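Local coordinates for stage II sporulation E family protein (Thermanaerovibrio acidaminovorans, PDB 3RNR), which is of unknown function but probably removes phosphate from phosphoserine or phosphothreonine residues of proteins, as a metal-dependent phosphatase, at residues Asp9-Ile23 with Gly68-Arg82. Sequence-based numbering, arbitrary orientation.
Sequences DKAYCVVVDGMGGMI and GRTGATMAVAAVNLR
A11, C13, V15 and D17 each exchange two backbone hydrogen bonds with V79, A77, A75 and T73, respectively, making strands 10-18 and 72-80 an antiparallel pair at the centre of one of the two sheets of the PP2C-type sandwich. The strand directions differ by 165°. At one end the ladder continues as L81 N donates to D9 O over 2.6 Å. Beyond it OD2 of D9 makes a salt bridge to NH2 of R82 at 2.7 Å, the carboxylate and guanidinium planes turned 57° apart; both side chains are poorly ordered, so the pairing is probably loose.

At the other end M19 N still bonds to G71 O, 2.8 Å away, before the type I turn M19-M22. I23, just after it, is gripped twice: its N donates to R69 O (3.2 Å), and its O accepts from T70 OG1 (2.7 Å). A water accepts from G71 N and lies within hydrogen-bonding distance of M19 O and I23 O, tying the turn to the other segment.

Side chains alternate between two layers. Y12, V14, V16, M74 and V76 face helices 25-41 and 46-63; C13, V15, A75 and A77 face the second sheet, where V160 and V162 meet C13. On this side D17 leads away from T73, its OD1 held by S164 and R169. D17 and G18 begin a DGMGG sequence that in PP2C phosphatases supplies a metal-binding aspartate; here D17 OD2 and G18 N bind a glycerol, probably from the crystallisation liquor. In the helix-side layer, selenomethionine M74 runs out extended and then bends at its last torsion (chi3 -67°), bringing CE 3.9 Å from CG2 of V14. Near the turn the selenium of M19, also a selenomethionine, its chain bent at chi2 and chi3, sits 3.7 Å from CG2 of T73.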
ATOM      1  N   ASP B   9      -9.229  -5.752  10.261  1.00 50.41           N
ATOM      2  CA  ASP B   9      -8.506  -5.903  11.513  1.00 52.52           C
ATOM      3  C   ASP B   9      -7.009  -6.053  11.263  1.00 39.11           C
ATOM      4  O   ASP B   9      -6.259  -6.392  12.178  1.00 38.81           O
ATOM      5  CB  ASP B   9      -9.040  -7.096  12.306  1.00 64.89           C
ATOM      6  CG  ASP B   9     -10.444  -6.862  12.839  1.00 79.22           C
ATOM      7  OD1 ASP B   9     -10.837  -5.680  12.984  1.00 80.64           O
ATOM      8  OD2 ASP B   9     -11.149  -7.860  13.118  1.00 79.72           O
ATOM      9  N   LYS B  10      -6.590  -5.871  10.011  1.00 36.13           N
ATOM     10  CA  LYS B  10      -5.235  -6.247   9.616  1.00 38.96           C
ATOM     11  C   LYS B  10      -4.326  -5.115   9.144  1.00 32.16           C
ATOM     12  O   LYS B  10      -4.778  -4.127   8.575  1.00 34.91           O
ATOM     13  CB  LYS B  10      -5.303  -7.326   8.535  1.00 43.26           C
ATOM     14  CG  LYS B  10      -5.997  -8.607   8.999  1.00 47.99           C
ATOM     15  CD  LYS B  10      -5.961  -9.682   7.931  1.00 44.43           C
ATOM     16  CE  LYS B  10      -6.744 -10.900   8.377  1.00 49.84           C
ATOM     17  NZ  LYS B  10      -7.092 -11.771   7.228  1.00 44.27           N
ATOM     18  N   ALA B  11      -3.032  -5.286   9.387  1.00 26.16           N
ATOM     19  CA  ALA B  11      -2.016  -4.464   8.745  1.00 27.48           C
ATOM     20  C   ALA B  11      -1.235  -5.427   7.857  1.00 31.50           C
ATOM     21  O   ALA B  11      -0.868  -6.514   8.305  1.00 30.43           O
ATOM     22  CB  ALA B  11      -1.105  -3.849   9.767  1.00 25.73           C
ATOM     23  N   TYR B  12      -0.988  -5.043   6.612  1.00 25.92           N
ATOM     24  CA  TYR B  12      -0.401  -5.970   5.644  1.00 21.48           C
ATOM     25  C   TYR B  12       0.766  -5.344   4.917  1.00 23.51           C
ATOM     26  O   TYR B  12       0.920  -4.119   4.905  1.00 25.97           O
ATOM     27  CB  TYR B  12      -1.457  -6.413   4.623  1.00 21.46           C
ATOM     28  CG  TYR B  12      -2.012  -5.268   3.798  1.00 24.08           C
ATOM     29  CD1 TYR B  12      -1.320  -4.775   2.692  1.00 26.23           C
ATOM     30  CD2 TYR B  12      -3.211  -4.667   4.137  1.00 26.49           C
ATOM     31  CE1 TYR B  12      -1.833  -3.722   1.938  1.00 24.19           C
ATOM     32  CE2 TYR B  12      -3.726  -3.623   3.394  1.00 28.39           C
ATOM     33  CZ  TYR B  12      -3.030  -3.151   2.308  1.00 32.01           C
ATOM     34  OH  TYR B  12      -3.553  -2.105   1.582  1.00 27.83           O
ATOM     35  N   CYS B  13       1.571  -6.194   4.288  1.00 21.30           N
ATOM     36  CA  CYS B  13       2.693  -5.737   3.478  1.00 19.81           C
ATOM     37  C   CYS B  13       2.828  -6.653   2.274  1.00 26.33           C
ATOM     38  O   CYS B  13       2.508  -7.841   2.344  1.00 24.30           O
ATOM     39  CB  CYS B  13       3.991  -5.748   4.286  1.00 22.35           C
ATOM     40  SG  CYS B  13       4.427  -7.348   5.076  1.00 25.35           S
ATOM     41  N   VAL B  14       3.277  -6.096   1.158  1.00 25.87           N
ATOM     42  CA  VAL B  14       3.442  -6.895  -0.040  1.00 20.57           C
ATOM     43  C   VAL B  14       4.588  -6.340  -0.881  1.00 23.02           C
ATOM     44  O   VAL B  14       4.811  -5.127  -0.911  1.00 23.50           O
ATOM     45  CB  VAL B  14       2.112  -6.974  -0.852  1.00 26.99           C
ATOM     46  CG1 VAL B  14       1.504  -5.611  -1.037  1.00 27.84           C
ATOM     47  CG2 VAL B  14       2.343  -7.652  -2.214  1.00 34.26           C
ATOM     48  N   VAL B  15       5.329  -7.236  -1.524  1.00 19.45           N
ATOM     49  CA  VAL B  15       6.272  -6.858  -2.558  1.00 19.17           C
ATOM     50  C   VAL B  15       5.955  -7.673  -3.793  1.00 27.92           C
ATOM     51  O   VAL B  15       5.603  -8.854  -3.693  1.00 22.54           O
ATOM     52  CB  VAL B  15       7.752  -7.101  -2.136  1.00 26.01           C
ATOM     53  CG1 VAL B  15       8.160  -6.132  -1.011  1.00 25.14           C
ATOM     54  CG2 VAL B  15       7.976  -8.577  -1.703  1.00 23.09           C
ATOM     55  N   VAL B  16       6.089  -7.044  -4.954  1.00 22.53           N
ATOM     56  CA  VAL B  16       5.829  -7.701  -6.230  1.00 23.25           C
ATOM     57  C   VAL B  16       6.902  -7.290  -7.231  1.00 28.74           C
ATOM     58  O   VAL B  16       7.237  -6.114  -7.317  1.00 31.64           O
ATOM     59  CB  VAL B  16       4.469  -7.257  -6.820  1.00 23.06           C
ATOM     60  CG1 VAL B  16       4.226  -7.962  -8.140  1.00 30.22           C
ATOM     61  CG2 VAL B  16       3.316  -7.572  -5.853  1.00 22.56           C
ATOM     62  N   ASP B  17       7.445  -8.240  -7.984  1.00 24.52           N
ATOM     63  CA  ASP B  17       8.336  -7.860  -9.088  1.00 27.33           C
ATOM     64  C   ASP B  17       8.087  -8.607 -10.382  1.00 26.76           C
ATOM     65  O   ASP B  17       7.916  -9.825 -10.383  1.00 27.97           O
ATOM     66  CB  ASP B  17       9.802  -7.963  -8.677  1.00 30.12           C
ATOM     67  CG  ASP B  17      10.389  -6.607  -8.320  1.00 42.34           C
ATOM     68  OD1 ASP B  17      10.787  -6.412  -7.153  1.00 37.18           O
ATOM     69  OD2 ASP B  17      10.424  -5.747  -9.215  1.00 51.53           O
ATOM     70  N   GLY B  18       8.065  -7.882 -11.496  1.00 24.82           N
ATOM     71  CA  GLY B  18       7.857  -8.534 -12.778  1.00 24.52           C
ATOM     72  C   GLY B  18       9.030  -9.448 -13.074  1.00 26.76           C
ATOM     73  O   GLY B  18      10.135  -9.233 -12.555  1.00 29.73           O
HETATM   74  N   MSE B  19       8.811 -10.447 -13.922  1.00 27.37           N
HETATM   75  CA  MSE B  19       9.885 -11.379 -14.242  1.00 35.56           C
HETATM   76  C   MSE B  19      10.586 -10.722 -15.419  1.00 36.32           C
HETATM   77  O   MSE B  19      10.057 -10.681 -16.537  1.00 32.48           O
HETATM   78  CB  MSE B  19       9.313 -12.723 -14.727  1.00 33.53           C
HETATM   79  CG  MSE B  19       8.459 -13.501 -13.728  1.00 33.10           C
HETATM   80 SE   MSE B  19       9.587 -14.611 -12.670  0.77 53.12          SE
HETATM   81  CE  MSE B  19       9.927 -16.057 -13.938  1.00 32.81           C
ATOM     82  N   GLY B  20      11.808 -10.265 -15.183  1.00 46.40           N
ATOM     83  CA  GLY B  20      12.506  -9.450 -16.160  1.00 47.53           C
ATOM     84  C   GLY B  20      13.027 -10.242 -17.342  1.00 48.19           C
ATOM     85  O   GLY B  20      13.352  -9.666 -18.378  1.00 53.92           O
ATOM     86  N   GLY B  21      13.115 -11.559 -17.188  1.00 40.76           N
ATOM     87  CA  GLY B  21      13.580 -12.409 -18.271  1.00 52.77           C
ATOM     88  C   GLY B  21      12.497 -12.668 -19.301  1.00 53.35           C
ATOM     89  O   GLY B  21      12.746 -13.274 -20.344  1.00 58.64           O
HETATM   90  N   MSE B  22      11.302 -12.158 -19.031  1.00 43.70           N
HETATM   91  CA  MSE B  22      10.145 -12.435 -19.862  1.00 38.77           C
HETATM   92  C   MSE B  22       9.521 -11.129 -20.288  1.00 40.12           C
HETATM   93  O   MSE B  22      10.071 -10.069 -20.019  1.00 48.98           O
HETATM   94  CB  MSE B  22       9.155 -13.287 -19.083  1.00 45.04           C
HETATM   95  CG  MSE B  22       9.674 -14.693 -18.902  1.00 45.58           C
HETATM   96 SE   MSE B  22       8.912 -15.569 -17.392  0.75 62.35          SE
HETATM   97  CE  MSE B  22       7.297 -16.112 -18.189  1.00 23.65           C
ATOM     98  N   ILE B  23       8.377 -11.194 -20.953  1.00 32.96           N
ATOM     99  CA  ILE B  23       7.821  -9.997 -21.565  1.00 34.71           C
ATOM    100  C   ILE B  23       6.828  -9.266 -20.654  1.00 35.73           C
ATOM    101  O   ILE B  23       6.150  -9.882 -19.829  1.00 34.83           O
ATOM    102  CB  ILE B  23       7.160 -10.278 -22.928  1.00 39.09           C
ATOM    103  CG1 ILE B  23       5.868 -11.061 -22.743  1.00 50.88           C
ATOM    104  CG2 ILE B  23       8.118 -11.008 -23.858  1.00 43.98           C
ATOM    105  CD1 ILE B  23       4.831 -10.700 -23.772  1.00 62.13           C
ATOM    106  N   GLY B  68       1.890 -17.541 -19.803  1.00 33.50           N
ATOM    107  CA  GLY B  68       3.076 -18.328 -19.518  1.00 30.39           C
ATOM    108  C   GLY B  68       4.348 -17.625 -19.941  1.00 34.79           C
ATOM    109  O   GLY B  68       5.440 -18.034 -19.574  1.00 31.69           O
ATOM    110  N   ARG B  69       4.204 -16.584 -20.754  0.56 30.49           N
ATOM    111  CA  ARG B  69       5.360 -15.822 -21.219  0.56 33.74           C
ATOM    112  C   ARG B  69       5.599 -14.495 -20.491  0.56 32.85           C
ATOM    113  O   ARG B  69       6.532 -13.752 -20.819  0.56 28.51           O
ATOM    114  CB  ARG B  69       5.294 -15.625 -22.739  0.56 34.51           C
ATOM    115  CG  ARG B  69       5.468 -16.923 -23.513  0.56 36.16           C
ATOM    116  CD  ARG B  69       5.928 -16.648 -24.939  0.56 36.69           C
ATOM    117  NE  ARG B  69       4.903 -15.975 -25.723  0.56 48.98           N
ATOM    118  CZ  ARG B  69       5.151 -15.241 -26.802  0.56 50.84           C
ATOM    119  NH1 ARG B  69       4.151 -14.669 -27.454  0.56 45.68           N
ATOM    120  NH2 ARG B  69       6.397 -15.076 -27.225  0.56 53.40           N
ATOM    121  N   THR B  70       4.744 -14.200 -19.514  1.00 29.46           N
ATOM    122  CA  THR B  70       4.839 -12.977 -18.730  1.00 27.18           C
ATOM    123  C   THR B  70       4.458 -13.364 -17.291  1.00 29.69           C
ATOM    124  O   THR B  70       3.672 -14.281 -17.079  1.00 30.40           O
ATOM    125  CB  THR B  70       3.869 -11.883 -19.261  1.00 29.77           C
ATOM    126  OG1 THR B  70       3.949 -10.696 -18.447  1.00 28.66           O
ATOM    127  CG2 THR B  70       2.442 -12.395 -19.282  1.00 30.08           C
ATOM    128  N   GLY B  71       5.005 -12.682 -16.302  1.00 28.90           N
ATOM    129  CA  GLY B  71       4.682 -13.057 -14.937  1.00 24.86           C
ATOM    130  C   GLY B  71       5.351 -12.191 -13.900  1.00 29.37           C
ATOM    131  O   GLY B  71       6.120 -11.295 -14.238  1.00 25.94           O
ATOM    132  N   ALA B  72       5.069 -12.470 -12.628  1.00 21.84           N
ATOM    133  CA  ALA B  72       5.684 -11.724 -11.544  1.00 23.24           C
ATOM    134  C   ALA B  72       5.920 -12.672 -10.385  1.00 19.46           C
ATOM    135  O   ALA B  72       5.335 -13.749 -10.341  1.00 22.36           O
ATOM    136  CB  ALA B  72       4.762 -10.566 -11.114  1.00 22.01           C
ATOM    137  N   THR B  73       6.767 -12.273  -9.444  1.00 21.05           N
ATOM    138  CA  THR B  73       6.943 -13.036  -8.207  1.00 24.02           C
ATOM    139  C   THR B  73       6.470 -12.102  -7.107  1.00 28.02           C
ATOM    140  O   THR B  73       6.418 -10.887  -7.311  1.00 22.93           O
ATOM    141  CB  THR B  73       8.413 -13.405  -7.955  1.00 22.64           C
ATOM    142  OG1 THR B  73       9.208 -12.211  -7.966  1.00 28.66           O
ATOM    143  CG2 THR B  73       8.912 -14.329  -9.060  1.00 25.35           C
HETATM  144  N   MSE B  74       6.072 -12.647  -5.966  1.00 23.03           N
HETATM  145  CA  MSE B  74       5.582 -11.772  -4.904  1.00 25.33           C
HETATM  146  C   MSE B  74       5.679 -12.439  -3.541  1.00 26.47           C
HETATM  147  O   MSE B  74       5.765 -13.659  -3.446  1.00 22.53           O
HETATM  148  CB  MSE B  74       4.127 -11.383  -5.194  1.00 22.07           C
HETATM  149  CG  MSE B  74       3.151 -12.549  -5.098  1.00 22.66           C
HETATM  150 SE   MSE B  74       1.325 -12.014  -5.495  0.78 30.54          SE
HETATM  151  CE  MSE B  74       1.021 -10.865  -3.954  1.00 37.13           C
ATOM    152  N   ALA B  75       5.661 -11.631  -2.487  1.00 20.53           N
ATOM    153  CA  ALA B  75       5.525 -12.156  -1.143  1.00 20.21           C
ATOM    154  C   ALA B  75       4.595 -11.213  -0.397  1.00 24.71           C
ATOM    155  O   ALA B  75       4.650  -9.999  -0.597  1.00 22.45           O
ATOM    156  CB  ALA B  75       6.886 -12.235  -0.448  1.00 19.87           C
ATOM    157  N   VAL B  76       3.747 -11.771   0.455  1.00 23.38           N
ATOM    158  CA  VAL B  76       2.737 -10.971   1.144  1.00 23.71           C
ATOM    159  C   VAL B  76       2.529 -11.489   2.569  1.00 23.96           C
ATOM    160  O   VAL B  76       2.631 -12.696   2.828  1.00 23.29           O
ATOM    161  CB  VAL B  76       1.413 -10.970   0.345  1.00 24.94           C
ATOM    162  CG1 VAL B  76       1.041 -12.378  -0.068  1.00 33.60           C
ATOM    163  CG2 VAL B  76       0.297 -10.332   1.155  1.00 26.91           C
ATOM    164  N   ALA B  77       2.258 -10.584   3.498  1.00 23.36           N
ATOM    165  CA  ALA B  77       1.987 -11.001   4.861  1.00 23.44           C
ATOM    166  C   ALA B  77       0.960 -10.057   5.479  1.00 25.16           C
ATOM    167  O   ALA B  77       0.785  -8.927   5.023  1.00 24.28           O
ATOM    168  CB  ALA B  77       3.276 -11.031   5.673  1.00 20.49           C
ATOM    169  N   ALA B  78       0.246 -10.539   6.488  1.00 24.45           N
ATOM    170  CA  ALA B  78      -0.736  -9.697   7.154  1.00 26.45           C
ATOM    171  C   ALA B  78      -0.729 -10.051   8.622  1.00 33.87           C
ATOM    172  O   ALA B  78      -0.640 -11.224   8.972  1.00 27.62           O
ATOM    173  CB  ALA B  78      -2.103  -9.916   6.574  1.00 25.27           C
ATOM    174  N   VAL B  79      -0.813  -9.037   9.476  1.00 29.45           N
ATOM    175  CA  VAL B  79      -0.888  -9.266  10.907  1.00 27.87           C
ATOM    176  C   VAL B  79      -2.272  -8.864  11.382  1.00 34.34           C
ATOM    177  O   VAL B  79      -2.724  -7.760  11.109  1.00 34.09           O
ATOM    178  CB  VAL B  79       0.161  -8.437  11.658  1.00 30.61           C
ATOM    179  CG1 VAL B  79      -0.025  -8.577  13.176  1.00 34.99           C
ATOM    180  CG2 VAL B  79       1.565  -8.859  11.229  1.00 27.53           C
ATOM    181  N   ASN B  80      -2.950  -9.762  12.084  1.00 30.09           N
ATOM    182  CA  ASN B  80      -4.262  -9.432  12.602  1.00 32.31           C
ATOM    183  C   ASN B  80      -4.051  -8.606  13.859  1.00 31.79           C
ATOM    184  O   ASN B  80      -3.445  -9.076  14.829  1.00 38.85           O
ATOM    185  CB  ASN B  80      -5.050 -10.706  12.909  1.00 32.59           C
ATOM    186  CG  ASN B  80      -6.463 -10.416  13.384  1.00 42.39           C
ATOM    187  OD1 ASN B  80      -6.673  -9.636  14.310  1.00 41.40           O
ATOM    188  ND2 ASN B  80      -7.438 -11.023  12.731  1.00 44.68           N
ATOM    189  N   LEU B  81      -4.553  -7.375  13.840  1.00 32.74           N
ATOM    190  CA  LEU B  81      -4.301  -6.426  14.921  1.00 34.01           C
ATOM    191  C   LEU B  81      -5.107  -6.752  16.179  1.00 48.63           C
ATOM    192  O   LEU B  81      -4.769  -6.315  17.282  1.00 47.44           O
ATOM    193  CB  LEU B  81      -4.616  -5.002  14.459  1.00 33.73           C
ATOM    194  CG  LEU B  81      -3.772  -4.497  13.290  1.00 39.59           C
ATOM    195  CD1 LEU B  81      -4.224  -3.119  12.824  1.00 36.73           C
ATOM    196  CD2 LEU B  81      -2.296  -4.490  13.660  1.00 43.20           C
ATOM    197  N   ARG B  82      -6.198  -7.485  16.007  1.00 39.63           N
ATOM    198  CA  ARG B  82      -7.010  -7.849  17.159  1.00 45.27           C
ATOM    199  C   ARG B  82      -6.338  -8.912  18.030  1.00 52.34           C
ATOM    200  O   ARG B  82      -6.244  -8.755  19.247  1.00 47.41           O
ATOM    201  CB  ARG B  82      -8.392  -8.329  16.720  1.00 48.88           C
ATOM    202  CG  ARG B  82      -9.321  -8.622  17.893  1.00 71.54           C
ATOM    203  CD  ARG B  82     -10.654  -9.179  17.434  1.00 88.70           C
ATOM    204  NE  ARG B  82     -11.283  -8.318  16.437  1.00103.05           N
ATOM    205  CZ  ARG B  82     -12.498  -8.523  15.938  1.00110.46           C
ATOM    206  NH1 ARG B  82     -13.220  -9.558  16.351  1.00112.99           N
ATOM    207  NH2 ARG B  82     -12.992  -7.691  15.032  1.00109.13           N
TER
HETATM  208  O   HOH W   1       7.229 -11.062 -17.422  1.00 32.00           O